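Local coordinates for protein lysyl oxidase (PDB 1RKY) that probably oxidises primary amines, including peptidyl lysine side chains, to aldehydes, using copper and a topaquinone cofactor, at residues Lys148-Thr153 / Trp223-Tyr228. Residues are numbered along the deposited sequence; the frame is centred on the assembly and turned at random.
With NAG (2-acetamido-2-deoxy-beta-D-glucopyranose), chain D; XE (xenon), chain U.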
ATOM      1  N   LYS A 148     -41.992  -7.339 -24.543  1.00 36.20           N
ATOM      2  CA  LYS A 148     -42.849  -7.914 -25.586  1.00 37.84           C
ATOM      3  C   LYS A 148     -42.701  -9.428 -25.650  1.00 44.88           C
ATOM      4  O   LYS A 148     -43.680 -10.150 -25.826  1.00 38.57           O
ATOM      5  CB  LYS A 148     -42.486  -7.287 -26.933  1.00 41.47           C
ATOM      6  CG  LYS A 148     -43.384  -7.641 -28.119  1.00 41.45           C
ATOM      7  CD  LYS A 148     -43.015  -6.770 -29.321  1.00 63.40           C
ATOM      8  CE  LYS A 148     -43.841  -7.084 -30.564  1.00 75.24           C
ATOM      9  NZ  LYS A 148     -44.097  -5.845 -31.366  1.00 65.47           N
ATOM     10  N   ASN A 149     -41.476  -9.915 -25.489  1.00 35.78           N
ATOM     11  CA  ASN A 149     -41.200 -11.340 -25.608  1.00 31.52           C
ATOM     12  C   ASN A 149     -41.369 -12.137 -24.302  1.00 38.59           C
ATOM     13  O   ASN A 149     -41.826 -13.291 -24.325  1.00 37.55           O
ATOM     14  CB  ASN A 149     -39.797 -11.563 -26.203  1.00 39.77           C
ATOM     15  CG  ASN A 149     -39.783 -11.405 -27.702  1.00 50.57           C
ATOM     16  OD1 ASN A 149     -39.978 -12.370 -28.430  1.00 53.34           O
ATOM     17  ND2 ASN A 149     -39.587 -10.177 -28.175  1.00 41.79           N
ATOM     18  N   LEU A 150     -41.026 -11.534 -23.166  1.00 32.67           N
ATOM     19  CA  LEU A 150     -40.975 -12.262 -21.908  1.00 34.79           C
ATOM     20  C   LEU A 150     -42.274 -12.172 -21.119  1.00 41.44           C
ATOM     21  O   LEU A 150     -42.471 -12.952 -20.187  1.00 41.04           O
ATOM     22  CB  LEU A 150     -39.804 -11.763 -21.033  1.00 32.52           C
ATOM     23  CG  LEU A 150     -38.411 -11.983 -21.633  1.00 37.12           C
ATOM     24  CD1 LEU A 150     -37.398 -11.285 -20.728  1.00 42.51           C
ATOM     25  CD2 LEU A 150     -38.046 -13.442 -21.825  1.00 38.54           C
ATOM     26  N   ASN A 151     -43.154 -11.236 -21.488  1.00 35.77           N
ATOM     27  CA  ASN A 151     -44.416 -11.021 -20.781  1.00 34.43           C
ATOM     28  C   ASN A 151     -45.623 -11.609 -21.538  1.00 35.48           C
ATOM     29  O   ASN A 151     -46.743 -11.146 -21.343  1.00 36.91           O
ATOM     30  CB  ASN A 151     -44.674  -9.530 -20.540  1.00 34.86           C
ATOM     31  CG  ASN A 151     -45.687  -9.271 -19.429  1.00 41.51           C
ATOM     32  OD1 ASN A 151     -45.810 -10.065 -18.495  1.00 36.30           O
ATOM     33  ND2 ASN A 151     -46.401  -8.143 -19.520  1.00 40.61           N
ATOM     34  N   THR A 152     -45.393 -12.610 -22.373  1.00 37.84           N
ATOM     35  CA  THR A 152     -46.503 -13.337 -23.019  1.00 39.86           C
ATOM     36  C   THR A 152     -47.072 -14.352 -22.045  1.00 57.90           C
ATOM     37  O   THR A 152     -46.448 -14.677 -21.048  1.00 37.26           O
ATOM     38  CB  THR A 152     -46.059 -14.077 -24.281  1.00 45.26           C
ATOM     39  OG1 THR A 152     -45.089 -15.081 -23.941  1.00 48.91           O
ATOM     40  CG2 THR A 152     -45.358 -13.153 -25.258  1.00 46.38           C
ATOM     41  N   THR A 153     -48.246 -14.889 -22.346  1.00 39.28           N
ATOM     42  CA  THR A 153     -48.886 -15.817 -21.423  1.00 40.99           C
ATOM     43  C   THR A 153     -47.973 -17.013 -21.162  1.00 31.40           C
ATOM     44  O   THR A 153     -47.841 -17.447 -20.019  1.00 46.51           O
ATOM     45  CB  THR A 153     -50.271 -16.285 -21.978  1.00 42.61           C
ATOM     46  OG1 THR A 153     -51.060 -15.139 -22.324  1.00 44.15           O
ATOM     47  CG2 THR A 153     -51.088 -16.971 -20.889  1.00 45.47           C
ATOM     48  N   TRP A 223     -36.378  -7.525 -34.954  1.00 33.00           N
ATOM     49  CA  TRP A 223     -35.620  -8.131 -33.834  1.00 33.65           C
ATOM     50  C   TRP A 223     -36.291  -9.429 -33.370  1.00 43.12           C
ATOM     51  O   TRP A 223     -37.511  -9.541 -33.361  1.00 34.99           O
ATOM     52  CB  TRP A 223     -35.563  -7.151 -32.678  1.00 33.10           C
ATOM     53  CG  TRP A 223     -34.721  -5.950 -32.975  1.00 30.34           C
ATOM     54  CD1 TRP A 223     -34.127  -5.623 -34.158  1.00 34.75           C
ATOM     55  CD2 TRP A 223     -34.326  -4.941 -32.038  1.00 31.34           C
ATOM     56  NE1 TRP A 223     -33.418  -4.454 -34.025  1.00 27.87           N
ATOM     57  CE2 TRP A 223     -33.512  -4.020 -32.731  1.00 30.33           C
ATOM     58  CE3 TRP A 223     -34.582  -4.719 -30.686  1.00 33.53           C
ATOM     59  CZ2 TRP A 223     -32.969  -2.887 -32.119  1.00 29.89           C
ATOM     60  CZ3 TRP A 223     -34.052  -3.585 -30.080  1.00 29.99           C
ATOM     61  CH2 TRP A 223     -33.247  -2.695 -30.801  1.00 30.39           C
ATOM     62  N   LYS A 224     -35.495 -10.411 -32.985  1.00 32.43           N
ATOM     63  CA  LYS A 224     -36.026 -11.742 -32.676  1.00 37.86           C
ATOM     64  C   LYS A 224     -35.307 -12.376 -31.485  1.00 33.60           C
ATOM     65  O   LYS A 224     -34.080 -12.380 -31.452  1.00 38.95           O
ATOM     66  CB  LYS A 224     -35.821 -12.663 -33.891  1.00 39.14           C
ATOM     67  CG  LYS A 224     -36.976 -12.677 -34.896  1.00 64.91           C
ATOM     68  CD  LYS A 224     -36.571 -13.421 -36.177  1.00 56.42           C
ATOM     69  CE  LYS A 224     -37.718 -13.542 -37.201  1.00 53.17           C
ATOM     70  NZ  LYS A 224     -37.458 -14.620 -38.242  1.00 60.54           N
ATOM     71  N   MET A 225     -36.057 -12.953 -30.557  1.00 33.10           N
ATOM     72  CA  MET A 225     -35.458 -13.831 -29.537  1.00 30.87           C
ATOM     73  C   MET A 225     -34.908 -15.113 -30.168  1.00 40.96           C
ATOM     74  O   MET A 225     -35.608 -15.797 -30.896  1.00 39.20           O
ATOM     75  CB  MET A 225     -36.463 -14.139 -28.432  1.00 30.42           C
ATOM     76  CG  MET A 225     -35.850 -14.669 -27.163  1.00 42.02           C
ATOM     77  SD  MET A 225     -34.960 -13.365 -26.255  1.00 40.64           S
ATOM     78  CE  MET A 225     -36.219 -12.410 -25.632  1.00 35.76           C
ATOM     79  N   LEU A 226     -33.637 -15.406 -29.926  1.00 30.31           N
ATOM     80  CA  LEU A 226     -32.962 -16.543 -30.525  1.00 27.82           C
ATOM     81  C   LEU A 226     -32.962 -17.772 -29.637  1.00 42.61           C
ATOM     82  O   LEU A 226     -33.138 -18.878 -30.126  1.00 33.13           O
ATOM     83  CB  LEU A 226     -31.511 -16.223 -30.862  1.00 36.31           C
ATOM     84  CG  LEU A 226     -31.290 -15.125 -31.886  1.00 35.06           C
ATOM     85  CD1 LEU A 226     -29.825 -14.785 -31.942  1.00 38.06           C
ATOM     86  CD2 LEU A 226     -31.810 -15.567 -33.243  1.00 32.53           C
ATOM     87  N   GLU A 227     -32.711 -17.578 -28.346  1.00 36.13           N
ATOM     88  CA  GLU A 227     -32.537 -18.687 -27.413  1.00 31.09           C
ATOM     89  C   GLU A 227     -33.024 -18.346 -26.027  1.00 30.74           C
ATOM     90  O   GLU A 227     -32.979 -17.187 -25.591  1.00 32.11           O
ATOM     91  CB  GLU A 227     -31.060 -19.093 -27.305  1.00 35.22           C
ATOM     92  CG  GLU A 227     -30.400 -19.444 -28.606  1.00 33.00           C
ATOM     93  CD  GLU A 227     -28.916 -19.699 -28.472  1.00 43.03           C
ATOM     94  OE1 GLU A 227     -28.330 -20.327 -29.386  1.00 36.18           O
ATOM     95  OE2 GLU A 227     -28.322 -19.270 -27.460  1.00 41.35           O
ATOM     96  N   TYR A 228     -33.495 -19.375 -25.333  1.00 30.30           N
ATOM     97  CA  TYR A 228     -33.639 -19.367 -23.887  1.00 37.46           C
ATOM     98  C   TYR A 228     -32.663 -20.394 -23.381  1.00 34.57           C
ATOM     99  O   TYR A 228     -32.539 -21.472 -23.966  1.00 32.57           O
ATOM    100  CB  TYR A 228     -35.062 -19.706 -23.468  1.00 35.31           C
ATOM    101  CG  TYR A 228     -36.041 -18.625 -23.864  1.00 42.11           C
ATOM    102  CD1 TYR A 228     -37.065 -18.865 -24.780  1.00 40.24           C
ATOM    103  CD2 TYR A 228     -35.930 -17.353 -23.333  1.00 30.82           C
ATOM    104  CE1 TYR A 228     -37.933 -17.850 -25.149  1.00 42.73           C
ATOM    105  CE2 TYR A 228     -36.789 -16.339 -23.692  1.00 40.31           C
ATOM    106  CZ  TYR A 228     -37.786 -16.587 -24.599  1.00 40.39           C
ATOM    107  OH  TYR A 228     -38.626 -15.548 -24.923  1.00 36.61           O
TER
HETATM  108  C1  NAG D1191     -47.386  -8.058 -18.469  1.00 51.98           C
HETATM  109  C2  NAG D1191     -47.663  -6.558 -18.386  1.00 39.45           C
HETATM  110  C3  NAG D1191     -48.792  -6.240 -17.408  1.00 57.93           C
HETATM  111  C4  NAG D1191     -50.018  -7.103 -17.711  1.00 71.40           C
HETATM  112  C5  NAG D1191     -49.654  -8.580 -17.904  1.00 61.62           C
HETATM  113  C6  NAG D1191     -50.892  -9.331 -18.398  1.00 62.25           C
HETATM  114  C7  NAG D1191     -45.864  -4.916 -18.826  1.00 43.45           C
HETATM  115  C8  NAG D1191     -44.781  -4.060 -18.222  1.00 53.08           C
HETATM  116  N2  NAG D1191     -46.475  -5.795 -18.013  1.00 49.26           N
HETATM  117  O3  NAG D1191     -49.127  -4.861 -17.478  1.00 57.02           O
HETATM  118  O4  NAG D1191     -50.969  -6.994 -16.666  1.00 75.93           O
HETATM  119  O5  NAG D1191     -48.575  -8.755 -18.814  1.00 53.15           O
HETATM  120  O6  NAG D1191     -50.557 -10.566 -18.993  1.00 69.45           O
HETATM  121  O7  NAG D1191     -46.125  -4.780 -20.022  1.00 53.25           O
HETATM  122 XE    XE U 902     -36.349 -18.255 -28.324  0.72 41.12          XE
HETATM  123  O   HOH W   1     -38.897 -12.928 -30.970  1.00 36.15           O
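Met-225 reaches Asn-149 and Leu-150 through a bent chain: CG stands opposite the backbone N (chi1 -163°), and turns of about 72° at both chi2 and chi3 fold the thioether so that CE comes to rest 3.7 Å from Asn-149 CB. The contact packs the C-terminal turn of helix 136-150 against strand 224-230 of a five-stranded antiparallel sheet, in a peripheral domain of this copper amine oxidase where helices pack on the sheet, away from the copper and topaquinone. Leu-150 adds to the apolar patch. With its CG beside the backbone N (chi1 -63°), it carries CD2 to 3.7 Å from Tyr-228 CE2, obliquely to the ring, and 4.3 Å from Met-225 CE. Met-155 of the following helix, 153-163, touches both Leu-150 and Tyr-228, while Phe-211 of strand 209-214 lies against Met-225 and Tyr-228.

At the polar margin one water links helix and strand, donating to Asn-149 OD1 at 2.8 Å and accepting from the backbone N of Met-225 at 2.9 Å. The amide's other end is also held, since ND2 bonds to the carbonyl O of Phe-145 one helical turn earlier; together these bonds should restrict rotation of the carboxamide. Beyond Met-225, Leu-226 and Glu-227 both pair with Lys-212 in a classic beta bulge. Asn-151, the first residue past the helix, bears an N-linked sugar on ND2. A xenon atom settles beside the bulge, 3.6 Å from both Tyr-228 CE1 and the carbonyl O of Met-225.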